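Local coordinates for predicted metal-dependent phosphohydrolase (Magnetospirillum magnetotacticum MS-1, PDB 3KH1), which is predicted to be a metal-dependent phosphohydrolase of the HD family, possibly with 5'-deoxynucleotidase activity, at residues 66-71 and 134-139; 70-75 and 124-129. All coordinates share one frame; numbering follows the deposited sequence.

Contact 1. Residues 66-71 and 134-139; sequences GRVARM and ARFADA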
loop_
_atom_site.group_PDB
_atom_site.type_symbol
_atom_site.label_atom_id
_atom_site.label_comp_id
_atom_site.label_asym_id
_atom_site.label_seq_id
_atom_site.Cartn_x
_atom_site.Cartn_y
_atom_site.Cartn_z
ATOM N N GLY A 66 -11.732 -7.724 0.673
ATOM C CA GLY A 66 -10.464 -8.023 0.036
ATOM C C GLY A 66 -10.387 -7.480 -1.380
ATOM O O GLY A 66 -9.335 -7.041 -1.846
ATOM N N ARG A 67 -11.526 -7.511 -2.067
ATOM C CA ARG A 67 -11.618 -6.958 -3.395
ATOM C C ARG A 67 -11.543 -5.436 -3.382
ATOM O O ARG A 67 -10.874 -4.849 -4.240
ATOM C CB ARG A 67 -12.876 -7.469 -4.081
ATOM C CG ARG A 67 -13.017 -7.064 -5.530
ATOM C CD ARG A 67 -14.106 -7.878 -6.247
ATOM N NE ARG A 67 -14.155 -7.639 -7.682
ATOM C CZ ARG A 67 -14.723 -6.575 -8.220
ATOM N NH1 ARG A 67 -15.290 -5.645 -7.438
ATOM N NH2 ARG A 67 -14.705 -6.452 -9.528
ATOM N N VAL A 68 -12.196 -4.814 -2.416
ATOM C CA VAL A 68 -12.028 -3.371 -2.189
ATOM C C VAL A 68 -10.552 -3.030 -1.971
ATOM O O VAL A 68 -10.028 -2.065 -2.558
ATOM C CB VAL A 68 -12.901 -2.883 -1.008
ATOM C CG1 VAL A 68 -12.514 -1.454 -0.581
ATOM C CG2 VAL A 68 -14.400 -2.957 -1.415
ATOM N N ALA A 69 -9.861 -3.833 -1.149
ATOM C CA ALA A 69 -8.453 -3.605 -0.876
ATOM C C ALA A 69 -7.665 -3.675 -2.169
ATOM O O ALA A 69 -6.831 -2.808 -2.434
ATOM C CB ALA A 69 -7.903 -4.584 0.169
ATOM N N ARG A 70 -7.886 -4.715 -2.949
ATOM C CA ARG A 70 -7.148 -4.880 -4.227
ATOM C C ARG A 70 -7.396 -3.712 -5.160
ATOM O O ARG A 70 -6.481 -3.127 -5.733
ATOM C CB ARG A 70 -7.545 -6.198 -4.896
ATOM C CG ARG A 70 -6.889 -6.461 -6.213
ATOM C CD ARG A 70 -7.152 -7.795 -6.777
ATOM N NE ARG A 70 -8.541 -8.046 -7.171
ATOM C CZ ARG A 70 -9.409 -8.813 -6.509
ATOM N NH1 ARG A 70 -9.174 -9.185 -5.265
ATOM N NH2 ARG A 70 -10.569 -9.121 -7.058
HETATM N N MSE A 71 -8.654 -3.313 -5.251
HETATM C CA MSE A 71 -9.047 -2.195 -6.081
HETATM C C MSE A 71 -8.334 -0.910 -5.644
HETATM O O MSE A 71 -7.801 -0.162 -6.462
HETATM C CB MSE A 71 -10.580 -2.020 -5.981
HETATM C CG MSE A 71 -11.154 -0.860 -6.763
HETATM SE SE MSE A 71 -13.063 -0.645 -6.412
HETATM C CE MSE A 71 -13.707 -2.082 -7.533
ATOM N N ALA A 134 -16.977 -0.458 -5.419
ATOM C CA ALA A 134 -16.436 0.818 -5.847
ATOM C C ALA A 134 -16.923 1.960 -4.962
ATOM O O ALA A 134 -16.152 2.883 -4.705
ATOM C CB ALA A 134 -16.766 1.084 -7.348
ATOM N N ARG A 135 -18.171 1.924 -4.509
ATOM C CA ARG A 135 -18.680 2.955 -3.643
ATOM C C ARG A 135 -17.974 2.968 -2.291
ATOM O O ARG A 135 -17.657 4.038 -1.759
ATOM C CB ARG A 135 -20.195 2.884 -3.434
ATOM C CG ARG A 135 -20.976 3.353 -4.652
ATOM C CD ARG A 135 -22.465 3.383 -4.424
ATOM N NE ARG A 135 -23.032 2.123 -4.812
ATOM C CZ ARG A 135 -23.466 1.174 -3.997
ATOM N NH1 ARG A 135 -23.370 1.282 -2.662
ATOM N NH2 ARG A 135 -23.977 0.071 -4.542
ATOM N N PHE A 136 -17.699 1.791 -1.737
ATOM C CA PHE A 136 -17.002 1.747 -0.447
ATOM C C PHE A 136 -15.542 2.187 -0.634
ATOM O O PHE A 136 -15.033 2.967 0.129
ATOM C CB PHE A 136 -17.129 0.373 0.199
ATOM C CG PHE A 136 -16.679 0.350 1.619
ATOM C CD1 PHE A 136 -17.346 1.080 2.594
ATOM C CD2 PHE A 136 -15.572 -0.421 2.005
ATOM C CE1 PHE A 136 -16.892 1.066 3.880
ATOM C CE2 PHE A 136 -15.123 -0.443 3.334
ATOM C CZ PHE A 136 -15.792 0.285 4.247
ATOM N N ALA A 137 -14.905 1.713 -1.711
ATOM C CA ALA A 137 -13.538 2.146 -2.034
ATOM C C ALA A 137 -13.454 3.667 -2.178
ATOM O O ALA A 137 -12.576 4.332 -1.593
ATOM C CB ALA A 137 -13.085 1.480 -3.343
ATOM N N ASP A 138 -14.377 4.245 -2.945
ATOM C CA ASP A 138 -14.373 5.677 -3.197
ATOM C C ASP A 138 -14.640 6.468 -1.902
ATOM O O ASP A 138 -14.027 7.510 -1.662
ATOM C CB ASP A 138 -15.422 6.037 -4.251
ATOM C CG ASP A 138 -15.329 7.480 -4.711
ATOM O OD1 ASP A 138 -14.292 7.844 -5.312
ATOM O OD2 ASP A 138 -16.325 8.219 -4.508
ATOM N N ALA A 139 -15.531 5.958 -1.051
ATOM C CA ALA A 139 -15.830 6.636 0.213
ATOM C C ALA A 139 -14.582 6.716 1.093
ATOM O O ALA A 139 -14.286 7.767 1.680
ATOM C CB ALA A 139 -16.954 5.857 0.901
#
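Val68 and Ala137 mark the point where helix 65-74 meets helix 132-151: their CA atoms lie 5.7 Å apart, and the axes of the two short segments pass within 9.4 Å of each other at a signed crossing angle of -56°. The packing illustrates larger side chains resting on small ones. The second helix offers Ala134 and Ala137, three positions apart and hence neighbours along one side of it, and the larger side chains of the first helix rest on them. Val68 uses a single branch, CG1, which stands anti to the backbone N (chi1 168°). This methyl lies 4.0 Å from Ala137 CA and 4.1 Å from Ala137 CB, and it also approaches the ring of Phe136 obliquely, 4.1 Å from CD2. One turn further on comes Met71, present as selenomethionine. It is extended as far as its selenium and bends only at chi3 (-78°), which turns the terminal CE aside while SE faces the second helix. The selenium touches both alanines: Met71 SE is 3.7 Å from Ala134 CA and equally far from Ala137 CB. Ala137 CB therefore receives both Val68 and Met71, whereas within these two segments Ala134 is met by Met71. Each of the five touching residues is buried, and the interface between the segments is wholly apolar, held by shape and van der Waals contact. This is helix packing inside the mainly helical HD domain. Around it, Val68 also packs on Ala52 of helix 41-54, and Met71 on Leu122 of helix 113-128, so that helix 65-74 is wedged among three other helices. At the border Arg67 forms a salt bridge with Asp133, just before segment 134-139, while Arg70 packs on Phe53 of the second subunit.

Contact 2. Residues 70-75 and 124-129; sequences RMLLIH and QEYEAR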
loop_
_atom_site.group_PDB
_atom_site.type_symbol
_atom_site.label_atom_id
_atom_site.label_comp_id
_atom_site.label_asym_id
_atom_site.label_seq_id
_atom_site.Cartn_x
_atom_site.Cartn_y
_atom_site.Cartn_z
ATOM N N ARG A 70 -7.886 -4.715 -2.949
ATOM C CA ARG A 70 -7.148 -4.880 -4.227
ATOM C C ARG A 70 -7.396 -3.712 -5.160
ATOM O O ARG A 70 -6.481 -3.127 -5.733
ATOM C CB ARG A 70 -7.545 -6.198 -4.896
ATOM C CG ARG A 70 -6.889 -6.461 -6.213
ATOM C CD ARG A 70 -7.152 -7.795 -6.777
ATOM N NE ARG A 70 -8.541 -8.046 -7.171
ATOM C CZ ARG A 70 -9.409 -8.813 -6.509
ATOM N NH1 ARG A 70 -9.174 -9.185 -5.265
ATOM N NH2 ARG A 70 -10.569 -9.121 -7.058
HETATM N N MSE A 71 -8.654 -3.313 -5.251
HETATM C CA MSE A 71 -9.047 -2.195 -6.081
HETATM C C MSE A 71 -8.334 -0.910 -5.644
HETATM O O MSE A 71 -7.801 -0.162 -6.462
HETATM C CB MSE A 71 -10.580 -2.020 -5.981
HETATM C CG MSE A 71 -11.154 -0.860 -6.763
HETATM SE SE MSE A 71 -13.063 -0.645 -6.412
HETATM C CE MSE A 71 -13.707 -2.082 -7.533
ATOM N N LEU A 72 -8.291 -0.661 -4.346
ATOM C CA LEU A 72 -7.588 0.507 -3.844
ATOM C C LEU A 72 -6.091 0.419 -4.096
ATOM O O LEU A 72 -5.448 1.434 -4.389
ATOM C CB LEU A 72 -7.876 0.718 -2.359
ATOM C CG LEU A 72 -9.308 1.220 -2.064
ATOM C CD1 LEU A 72 -9.590 1.082 -0.559
ATOM C CD2 LEU A 72 -9.459 2.619 -2.548
ATOM N N LEU A 73 -5.501 -0.741 -3.936
ATOM C CA LEU A 73 -4.057 -0.886 -4.174
ATOM C C LEU A 73 -3.722 -0.519 -5.625
ATOM O O LEU A 73 -2.649 0.004 -5.895
ATOM C CB LEU A 73 -3.570 -2.274 -3.880
ATOM C CG LEU A 73 -3.647 -2.663 -2.382
ATOM C CD1 LEU A 73 -3.349 -4.160 -2.222
ATOM C CD2 LEU A 73 -2.619 -1.837 -1.552
ATOM N N ILE A 74 -4.632 -0.768 -6.571
ATOM C CA ILE A 74 -4.305 -0.524 -7.984
ATOM C C ILE A 74 -4.917 0.754 -8.557
ATOM O O ILE A 74 -4.634 1.100 -9.706
ATOM C CB ILE A 74 -4.614 -1.756 -8.883
ATOM C CG1 ILE A 74 -6.094 -2.132 -8.931
ATOM C CG2 ILE A 74 -3.792 -2.927 -8.393
ATOM C CD1 ILE A 74 -6.964 -1.299 -9.900
ATOM N N HIS A 75 -5.782 1.444 -7.801
ATOM C CA HIS A 75 -6.612 2.509 -8.353
ATOM C C HIS A 75 -5.866 3.697 -8.928
ATOM O O HIS A 75 -6.423 4.374 -9.772
ATOM C CB HIS A 75 -7.693 3.007 -7.333
ATOM C CG HIS A 75 -7.199 4.072 -6.402
ATOM N ND1 HIS A 75 -6.384 3.815 -5.302
ATOM C CD2 HIS A 75 -7.364 5.422 -6.447
ATOM C CE1 HIS A 75 -6.083 4.970 -4.709
ATOM N NE2 HIS A 75 -6.688 5.955 -5.373
ATOM N N GLN A 124 -11.378 0.713 -13.892
ATOM C CA GLN A 124 -12.537 1.348 -14.520
ATOM C C GLN A 124 -13.756 1.320 -13.568
ATOM O O GLN A 124 -14.523 2.270 -13.464
ATOM C CB GLN A 124 -12.833 0.645 -15.868
ATOM C CG GLN A 124 -11.754 0.921 -16.971
ATOM C CD GLN A 124 -11.708 -0.113 -18.097
ATOM O OE1 GLN A 124 -12.713 -0.677 -18.476
ATOM N NE2 GLN A 124 -10.517 -0.357 -18.628
ATOM N N GLU A 125 -13.913 0.201 -12.855
ATOM C CA GLU A 125 -14.987 0.020 -11.915
ATOM C C GLU A 125 -14.876 1.019 -10.751
ATOM O O GLU A 125 -15.860 1.676 -10.369
ATOM C CB GLU A 125 -14.980 -1.422 -11.416
ATOM C CG GLU A 125 -16.048 -1.710 -10.430
ATOM C CD GLU A 125 -16.064 -3.149 -9.950
ATOM O OE1 GLU A 125 -15.408 -4.001 -10.563
ATOM O OE2 GLU A 125 -16.686 -3.411 -8.900
ATOM N N TYR A 126 -13.656 1.162 -10.252
ATOM C CA TYR A 126 -13.368 2.156 -9.220
ATOM C C TYR A 126 -13.768 3.559 -9.702
ATOM O O TYR A 126 -14.457 4.304 -8.989
ATOM C CB TYR A 126 -11.880 2.151 -8.863
ATOM C CG TYR A 126 -11.528 3.271 -7.956
ATOM C CD1 TYR A 126 -11.794 3.165 -6.595
ATOM C CD2 TYR A 126 -10.927 4.429 -8.421
ATOM C CE1 TYR A 126 -11.521 4.170 -5.728
ATOM C CE2 TYR A 126 -10.636 5.471 -7.493
ATOM C CZ TYR A 126 -10.940 5.317 -6.153
ATOM O OH TYR A 126 -10.632 6.360 -5.290
ATOM N N GLU A 127 -13.325 3.909 -10.899
ATOM C CA GLU A 127 -13.604 5.236 -11.435
ATOM C C GLU A 127 -15.094 5.489 -11.635
ATOM O O GLU A 127 -15.557 6.616 -11.425
ATOM C CB GLU A 127 -12.871 5.484 -12.741
ATOM C CG GLU A 127 -11.422 5.505 -12.625
ATOM C CD GLU A 127 -10.889 6.696 -11.829
ATOM O OE1 GLU A 127 -11.589 7.737 -11.708
ATOM O OE2 GLU A 127 -9.739 6.591 -11.341
ATOM N N ALA A 128 -15.840 4.448 -12.016
ATOM C CA ALA A 128 -17.269 4.618 -12.266
ATOM C C ALA A 128 -18.104 4.791 -11.001
ATOM O O ALA A 128 -19.207 5.329 -11.059
ATOM C CB ALA A 128 -17.833 3.459 -13.107
ATOM N N ARG A 129 -17.586 4.275 -9.891
ATOM C CA ARG A 129 -18.189 4.381 -8.542
ATOM C C ARG A 129 -19.687 3.998 -8.541
ATOM O O ARG A 129 -20.551 4.664 -7.918
ATOM C CB ARG A 129 -17.775 5.709 -7.805
ATOM C CG ARG A 129 -17.776 6.958 -8.556
ATOM C CD ARG A 129 -17.495 8.144 -7.635
ATOM N NE ARG A 129 -17.633 9.392 -8.349
ATOM C CZ ARG A 129 -16.711 9.859 -9.179
ATOM N NH1 ARG A 129 -15.576 9.176 -9.406
ATOM N NH2 ARG A 129 -16.928 11.011 -9.790
HETATM O O HOH W 1 -7.911 6.842 -9.402
#
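His75 lies against Tyr126 where helix 65-74 meets helix 113-128, and by sequence it is the histidine of the His-Asp doublet that names the HD family. The first shell is built round the phenol. His75 CB stands over the centre of one ring face as a CH-pi contact, 3.8 Å from the centroid. With CG between the backbone N and the carbonyl carbon (chi1 86°), the imidazole is tilted at 53° to the phenol, His75 CD2 only 3.4 Å from Tyr126 CE2. Selenium approaches a different part of the ring: Met71 SE lies at the edge, 5.3 Å from the centroid, a Met-aromatic contact. Leu72 CD2 comes within 4.1 Å of Tyr126 CE1. Beside the ring, Met71 CE rests against the carboxylate of Glu125, 3.5 Å from OE2. An alanine in place of Tyr126 would remove the ring and would probably open a gap beside His75 and Leu72, leaving the imidazole less firmly packed. Further out, Thr131 and Arg67 fix the Glu125 carboxylate. The histidine is also held by the turn before it: ND1 donates a nearly straight bond (175°) to Leu72 O at 2.7 Å, in the imidazole plane and on a carbonyl lone pair. At the margin, one water probably bridges the segments, 2.9 Å from His75 O and 2.7 Å from Glu127 OE2.

Contacts 1 and 2 show how one helix can serve two partners: helix 65-74 meets helix 132-151 in the first and helix 113-128 in the second, and their centres are about 7 Å apart. Met71 belongs to both, its selenium serving each interface. The two partner helices follow one another in the chain and also touch directly, with Ala134 CB 3.2 Å from Glu125 O. A salt bridge ties the contacts together, Arg67 NH2 lying 2.8 Å from Glu125 OE1. Contact 2 lies at the His-Asp doublet; the bound calcium ion is about 12 Å from the His75 side chain, too far for coordination.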